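Local coordinates for protein probable intron-encoded endonuclease 1 (Wickerhamomyces canadensis, PDB 6X1J) that cleaves DNA at a specific recognition sequence as a LAGLIDADG homing endonuclease, serving the homing of an intron in the mitochondrial 21S rRNA gene, at residues I127-E138 and I177-F186. Residues are numbered along the deposited sequence; the frame is centred on the assembly and turned at random.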
ATOM      1  N   ILE A 127       6.424   1.659  12.759  1.00 29.09           N
ATOM      2  CA  ILE A 127       7.626   1.254  11.982  1.00 31.62           C
ATOM      3  C   ILE A 127       8.556   0.470  12.910  1.00 33.31           C
ATOM      4  O   ILE A 127       9.128   1.053  13.832  1.00 30.65           O
ATOM      5  CB  ILE A 127       8.338   2.468  11.386  1.00 31.57           C
ATOM      6  CG1 ILE A 127       7.411   3.247  10.436  1.00 36.33           C
ATOM      7  CG2 ILE A 127       9.614   1.983  10.712  1.00 33.38           C
ATOM      8  CD1 ILE A 127       6.875   2.423   9.252  1.00 29.46           C
ATOM      9  N   LYS A 128       8.641  -0.821  12.668  1.00 35.41           N
ATOM     10  CA  LYS A 128       9.490  -1.786  13.396  1.00 31.98           C
ATOM     11  C   LYS A 128      10.932  -1.519  13.028  1.00 32.25           C
ATOM     12  O   LYS A 128      11.217  -1.197  11.880  1.00 28.58           O
ATOM     13  CB  LYS A 128       9.065  -3.215  13.038  1.00 35.10           C
ATOM     14  CG  LYS A 128       7.846  -3.696  13.803  1.00 34.31           C
ATOM     15  CD  LYS A 128       8.236  -4.329  15.130  1.00 37.34           C
ATOM     16  CE  LYS A 128       7.117  -4.366  16.139  1.00 36.79           C
ATOM     17  NZ  LYS A 128       6.121  -5.372  15.731  1.00 36.90           N
ATOM     18  N   PRO A 129      11.869  -1.602  14.007  1.00 33.20           N
ATOM     19  CA  PRO A 129      13.256  -1.263  13.752  1.00 32.29           C
ATOM     20  C   PRO A 129      13.860  -2.104  12.628  1.00 33.44           C
ATOM     21  O   PRO A 129      14.780  -1.580  12.027  1.00 31.35           O
ATOM     22  CB  PRO A 129      13.992  -1.521  15.072  1.00 34.61           C
ATOM     23  CG  PRO A 129      12.897  -1.534  16.137  1.00 36.70           C
ATOM     24  CD  PRO A 129      11.622  -1.941  15.424  1.00 34.86           C
ATOM     25  N   ASP A 130      13.341  -3.304  12.305  1.00 30.75           N
ATOM     26  CA  ASP A 130      14.032  -4.128  11.273  1.00 30.17           C
ATOM     27  C   ASP A 130      13.204  -4.193   9.980  1.00 28.62           C
ATOM     28  O   ASP A 130      13.500  -5.071   9.092  1.00 24.97           O
ATOM     29  CB  ASP A 130      14.388  -5.517  11.795  1.00 30.89           C
ATOM     30  CG  ASP A 130      13.214  -6.454  11.980  1.00 29.18           C
ATOM     31  OD1 ASP A 130      12.150  -5.984  12.488  1.00 28.84           O
ATOM     32  OD2 ASP A 130      13.386  -7.648  11.648  1.00 32.66           O
ATOM     33  N   LEU A 131      12.139  -3.406   9.913  1.00 26.07           N
ATOM     34  CA  LEU A 131      11.249  -3.405   8.715  1.00 28.71           C
ATOM     35  C   LEU A 131      12.076  -3.288   7.421  1.00 30.31           C
ATOM     36  O   LEU A 131      11.902  -4.132   6.507  1.00 25.80           O
ATOM     37  CB  LEU A 131      10.277  -2.240   8.814  1.00 29.57           C
ATOM     38  CG  LEU A 131       9.533  -1.899   7.518  1.00 27.26           C
ATOM     39  CD1 LEU A 131       8.707  -3.090   7.038  1.00 29.78           C
ATOM     40  CD2 LEU A 131       8.636  -0.700   7.780  1.00 28.86           C
ATOM     41  N   VAL A 132      12.921  -2.260   7.316  1.00 26.72           N
ATOM     42  CA  VAL A 132      13.618  -1.993   6.037  1.00 30.97           C
ATOM     43  C   VAL A 132      14.570  -3.163   5.751  1.00 31.56           C
ATOM     44  O   VAL A 132      14.470  -3.773   4.653  1.00 26.77           O
ATOM     45  CB  VAL A 132      14.354  -0.639   6.045  1.00 30.74           C
ATOM     46  CG1 VAL A 132      15.299  -0.499   4.865  1.00 32.91           C
ATOM     47  CG2 VAL A 132      13.383   0.532   6.078  1.00 31.05           C
ATOM     48  N   LEU A 133      15.400  -3.528   6.736  1.00 30.58           N
ATOM     49  CA  LEU A 133      16.470  -4.529   6.528  1.00 32.05           C
ATOM     50  C   LEU A 133      15.793  -5.827   6.096  1.00 28.14           C
ATOM     51  O   LEU A 133      16.179  -6.380   5.068  1.00 29.30           O
ATOM     52  CB  LEU A 133      17.346  -4.731   7.778  1.00 36.32           C
ATOM     53  CG  LEU A 133      18.473  -5.772   7.596  1.00 44.47           C
ATOM     54  CD1 LEU A 133      19.566  -5.249   6.674  1.00 46.68           C
ATOM     55  CD2 LEU A 133      19.092  -6.257   8.920  1.00 45.54           C
ATOM     56  N   ASN A 134      14.801  -6.296   6.830  1.00 28.48           N
ATOM     57  CA  ASN A 134      14.381  -7.712   6.662  1.00 30.17           C
ATOM     58  C   ASN A 134      13.187  -7.852   5.703  1.00 31.56           C
ATOM     59  O   ASN A 134      12.933  -8.986   5.339  1.00 32.32           O
ATOM     60  CB  ASN A 134      14.149  -8.387   8.024  1.00 28.08           C
ATOM     61  CG  ASN A 134      15.403  -8.457   8.872  1.00 28.72           C
ATOM     62  OD1 ASN A 134      16.498  -8.608   8.336  1.00 28.48           O
ATOM     63  ND2 ASN A 134      15.256  -8.330  10.185  1.00 23.35           N
ATOM     64  N   TYR A 135      12.459  -6.788   5.307  1.00 31.25           N
ATOM     65  CA  TYR A 135      11.134  -6.964   4.628  1.00 33.03           C
ATOM     66  C   TYR A 135      10.970  -6.114   3.366  1.00 28.70           C
ATOM     67  O   TYR A 135      10.390  -6.670   2.431  1.00 25.76           O
ATOM     68  CB  TYR A 135       9.951  -6.676   5.566  1.00 34.39           C
ATOM     69  CG  TYR A 135       9.906  -7.622   6.739  1.00 39.28           C
ATOM     70  CD1 TYR A 135       9.295  -8.867   6.647  1.00 41.61           C
ATOM     71  CD2 TYR A 135      10.531  -7.288   7.935  1.00 38.84           C
ATOM     72  CE1 TYR A 135       9.289  -9.745   7.725  1.00 45.11           C
ATOM     73  CE2 TYR A 135      10.542  -8.156   9.016  1.00 40.58           C
ATOM     74  CZ  TYR A 135       9.914  -9.384   8.916  1.00 42.22           C
ATOM     75  OH  TYR A 135       9.921 -10.207  10.005  1.00 38.23           O
ATOM     76  N   ILE A 136      11.377  -4.832   3.359  1.00 26.15           N
ATOM     77  CA  ILE A 136      11.110  -3.932   2.196  1.00 25.10           C
ATOM     78  C   ILE A 136      11.990  -4.341   1.010  1.00 25.85           C
ATOM     79  O   ILE A 136      13.187  -4.283   1.126  1.00 26.84           O
ATOM     80  CB  ILE A 136      11.284  -2.471   2.588  1.00 25.02           C
ATOM     81  CG1 ILE A 136      10.196  -2.031   3.568  1.00 24.35           C
ATOM     82  CG2 ILE A 136      11.310  -1.615   1.336  1.00 27.48           C
ATOM     83  CD1 ILE A 136      10.180  -0.557   3.889  1.00 23.77           C
ATOM     84  N   THR A 137      11.397  -4.760  -0.106  1.00 23.29           N
ATOM     85  CA  THR A 137      12.124  -4.952  -1.387  1.00 24.21           C
ATOM     86  C   THR A 137      11.742  -3.797  -2.355  1.00 22.54           C
ATOM     87  O   THR A 137      10.908  -2.937  -2.025  1.00 22.46           O
ATOM     88  CB  THR A 137      11.843  -6.361  -1.949  1.00 25.07           C
ATOM     89  OG1 THR A 137      10.511  -6.386  -2.465  1.00 24.76           O
ATOM     90  CG2 THR A 137      12.011  -7.443  -0.894  1.00 26.88           C
ATOM     91  N   GLU A 138      12.363  -3.752  -3.512  1.00 24.36           N
ATOM     92  CA  GLU A 138      11.984  -2.783  -4.582  1.00 27.43           C
ATOM     93  C   GLU A 138      10.506  -2.955  -4.967  1.00 26.42           C
ATOM     94  O   GLU A 138       9.862  -1.899  -5.150  1.00 27.98           O
ATOM     95  CB  GLU A 138      12.841  -2.965  -5.836  1.00 29.04           C
ATOM     96  CG  GLU A 138      14.322  -2.739  -5.612  1.00 30.39           C
ATOM     97  CD  GLU A 138      15.083  -4.008  -5.300  1.00 32.22           C
ATOM     98  OE1 GLU A 138      14.430  -5.022  -4.866  1.00 31.64           O
ATOM     99  OE2 GLU A 138      16.318  -3.971  -5.471  1.00 35.11           O
ATOM    100  N   ILE A 177      14.180   6.452  11.219  1.00 32.37           N
ATOM    101  CA  ILE A 177      14.588   5.023  11.014  1.00 33.98           C
ATOM    102  C   ILE A 177      14.492   4.656   9.528  1.00 31.57           C
ATOM    103  O   ILE A 177      15.515   4.129   8.973  1.00 28.94           O
ATOM    104  CB  ILE A 177      13.804   4.046  11.909  1.00 36.83           C
ATOM    105  CG1 ILE A 177      14.237   4.174  13.375  1.00 40.75           C
ATOM    106  CG2 ILE A 177      14.003   2.620  11.423  1.00 39.66           C
ATOM    107  CD1 ILE A 177      13.140   3.909  14.365  1.00 43.68           C
ATOM    108  N   LEU A 178      13.342   4.919   8.890  1.00 35.31           N
ATOM    109  CA  LEU A 178      13.124   4.541   7.453  1.00 29.91           C
ATOM    110  C   LEU A 178      14.245   5.148   6.607  1.00 30.54           C
ATOM    111  O   LEU A 178      14.919   4.388   5.817  1.00 25.51           O
ATOM    112  CB  LEU A 178      11.757   5.051   6.987  1.00 33.19           C
ATOM    113  CG  LEU A 178      10.548   4.285   7.522  1.00 33.73           C
ATOM    114  CD1 LEU A 178       9.246   5.049   7.279  1.00 33.18           C
ATOM    115  CD2 LEU A 178      10.464   2.884   6.904  1.00 31.07           C
ATOM    116  N   ILE A 179      14.494   6.458   6.817  1.00 31.30           N
ATOM    117  CA  ILE A 179      15.456   7.230   5.986  1.00 29.92           C
ATOM    118  C   ILE A 179      16.830   6.594   6.172  1.00 30.12           C
ATOM    119  O   ILE A 179      17.482   6.312   5.156  1.00 32.71           O
ATOM    120  CB  ILE A 179      15.470   8.723   6.353  1.00 30.47           C
ATOM    121  CG1 ILE A 179      14.192   9.445   5.911  1.00 33.00           C
ATOM    122  CG2 ILE A 179      16.713   9.352   5.765  1.00 30.14           C
ATOM    123  CD1 ILE A 179      13.963  10.721   6.651  1.00 34.50           C
ATOM    124  N   ASN A 180      17.238   6.373   7.425  1.00 31.29           N
ATOM    125  CA  ASN A 180      18.552   5.752   7.760  1.00 32.74           C
ATOM    126  C   ASN A 180      18.711   4.396   7.045  1.00 29.54           C
ATOM    127  O   ASN A 180      19.737   4.203   6.336  1.00 30.76           O
ATOM    128  CB  ASN A 180      18.750   5.580   9.269  1.00 35.22           C
ATOM    129  CG  ASN A 180      20.155   5.095   9.564  1.00 34.67           C
ATOM    130  OD1 ASN A 180      20.374   3.893   9.694  1.00 39.36           O
ATOM    131  ND2 ASN A 180      21.126   5.993   9.566  1.00 28.01           N
ATOM    132  N   ASP A 181      17.721   3.512   7.170  1.00 30.38           N
ATOM    133  CA  ASP A 181      17.813   2.106   6.673  1.00 32.34           C
ATOM    134  C   ASP A 181      17.589   2.031   5.158  1.00 32.87           C
ATOM    135  O   ASP A 181      18.311   1.232   4.464  1.00 27.52           O
ATOM    136  CB  ASP A 181      16.862   1.224   7.470  1.00 34.55           C
ATOM    137  CG  ASP A 181      17.232   1.208   8.941  1.00 38.19           C
ATOM    138  OD1 ASP A 181      18.388   1.507   9.219  1.00 43.23           O
ATOM    139  OD2 ASP A 181      16.350   0.982   9.789  1.00 42.10           O
ATOM    140  N   LEU A 182      16.687   2.874   4.619  1.00 32.07           N
ATOM    141  CA  LEU A 182      16.526   2.962   3.149  1.00 29.29           C
ATOM    142  C   LEU A 182      17.845   3.363   2.522  1.00 27.81           C
ATOM    143  O   LEU A 182      18.173   2.747   1.519  1.00 30.59           O
ATOM    144  CB  LEU A 182      15.444   3.969   2.767  1.00 32.63           C
ATOM    145  CG  LEU A 182      14.010   3.477   2.956  1.00 34.48           C
ATOM    146  CD1 LEU A 182      13.044   4.645   2.815  1.00 32.47           C
ATOM    147  CD2 LEU A 182      13.689   2.354   1.967  1.00 34.57           C
ATOM    148  N   ASN A 183      18.547   4.371   3.068  1.00 30.80           N
ATOM    149  CA  ASN A 183      19.781   4.914   2.448  1.00 31.77           C
ATOM    150  C   ASN A 183      20.891   3.841   2.461  1.00 35.97           C
ATOM    151  O   ASN A 183      21.663   3.762   1.481  1.00 32.69           O
ATOM    152  CB  ASN A 183      20.151   6.242   3.092  1.00 34.41           C
ATOM    153  CG  ASN A 183      19.299   7.413   2.623  1.00 35.84           C
ATOM    154  OD1 ASN A 183      18.600   7.358   1.595  1.00 28.84           O
ATOM    155  ND2 ASN A 183      19.412   8.511   3.352  1.00 33.44           N
ATOM    156  N   ILE A 184      20.945   2.990   3.492  1.00 34.29           N
ATOM    157  CA  ILE A 184      21.918   1.859   3.560  1.00 32.65           C
ATOM    158  C   ILE A 184      21.490   0.755   2.591  1.00 30.64           C
ATOM    159  O   ILE A 184      22.341   0.306   1.803  1.00 31.88           O
ATOM    160  CB  ILE A 184      22.070   1.361   5.010  1.00 33.46           C
ATOM    161  CG1 ILE A 184      22.869   2.390   5.816  1.00 33.96           C
ATOM    162  CG2 ILE A 184      22.700  -0.036   5.064  1.00 31.87           C
ATOM    163  CD1 ILE A 184      22.418   2.532   7.243  1.00 36.71           C
ATOM    164  N   LYS A 185      20.229   0.323   2.602  1.00 30.61           N
ATOM    165  CA  LYS A 185      19.849  -0.869   1.770  1.00 33.36           C
ATOM    166  C   LYS A 185      19.816  -0.579   0.256  1.00 33.62           C
ATOM    167  O   LYS A 185      20.212  -1.471  -0.493  1.00 32.68           O
ATOM    168  CB  LYS A 185      18.520  -1.465   2.215  1.00 32.32           C
ATOM    169  CG  LYS A 185      18.211  -2.799   1.554  1.00 31.72           C
ATOM    170  CD  LYS A 185      16.983  -3.419   2.142  1.00 27.80           C
ATOM    171  CE  LYS A 185      16.749  -4.828   1.666  1.00 25.13           C
ATOM    172  NZ  LYS A 185      15.569  -5.307   2.400  1.00 25.33           N
ATOM    173  N   PHE A 186      19.366   0.598  -0.204  1.00 34.88           N
ATOM    174  CA  PHE A 186      19.198   0.900  -1.647  1.00 32.18           C
ATOM    175  C   PHE A 186      20.199   1.970  -2.116  1.00 37.23           C
ATOM    176  O   PHE A 186      20.159   2.353  -3.290  1.00 41.31           O
ATOM    177  CB  PHE A 186      17.741   1.279  -1.901  1.00 32.32           C
ATOM    178  CG  PHE A 186      16.771   0.210  -1.486  1.00 30.39           C
ATOM    179  CD1 PHE A 186      16.681  -0.976  -2.194  1.00 32.78           C
ATOM    180  CD2 PHE A 186      15.944   0.387  -0.391  1.00 28.76           C
ATOM    181  CE1 PHE A 186      15.809  -1.980  -1.788  1.00 32.86           C
ATOM    182  CE2 PHE A 186      15.074  -0.611   0.007  1.00 29.84           C
ATOM    183  CZ  PHE A 186      15.006  -1.794  -0.693  1.00 29.65           C
TER
HETATM  184  O   HOH W   1      15.323  -1.757   9.071  1.00 39.30           O
HETATM  185  O   HOH W   2      13.327  -0.195   9.500  1.00 34.17           O
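Ile177 opens the contact with its CG2 methyl, 4.5 Å from CG2 of Ile127. One residue on, Leu178 spreads its two methyls against the other segment: CD1 lies against CG1 and CD1 of Ile127, the two side chains crossing at about a right angle, while CD2 reaches CG2 of Val132 at 3.8 Å and CD2 of Leu131. At Asp181 the packing is tight, with its CB 3.4 Å from Val132 CB. Val132 is a knob in the hole formed by Leu178, Asp181, Leu182 and Lys185; with CG1 anti to the backbone N (chi1 168°), that methyl lies over the Asp181 backbone and CG2 faces Leu178 and Leu182. The carboxylate of Asp181 works through water instead: two waters lie near OD2, at 3.0 and 3.3 Å; the first accepts from Leu133 N and is also within bonding distance of Pro129 O, the second accepts from Val132 N. Lys185, fully extended, carries its ammonium to the C-terminal end of helix 131-134, where NZ donates to three carbonyls, each 2.9 Å away: Val132 O, Leu133 O and Ile136 O. Val132 O is met in its carbonyl plane, whereas NZ stands 54° out of the carbonyl plane of Leu133. Phe186 closes the row, its ring edge against Ile136 O (CZ to O 3.6 Å) and CE2 against Ile136 CG2, while Lys185 CG covers one face. Leu141 of helix 138-148 touches Ile136, Leu182 and Phe186, and Leu45 of helix 34-45 touches Ile127 and Ile136. Helix 172-186 thus meets the start of helix 131-134 through water and its C-terminal end directly through Lys185, about 11 Å at the nearest atom from the bound DNA, within the single-chain LAGLIDADG fold.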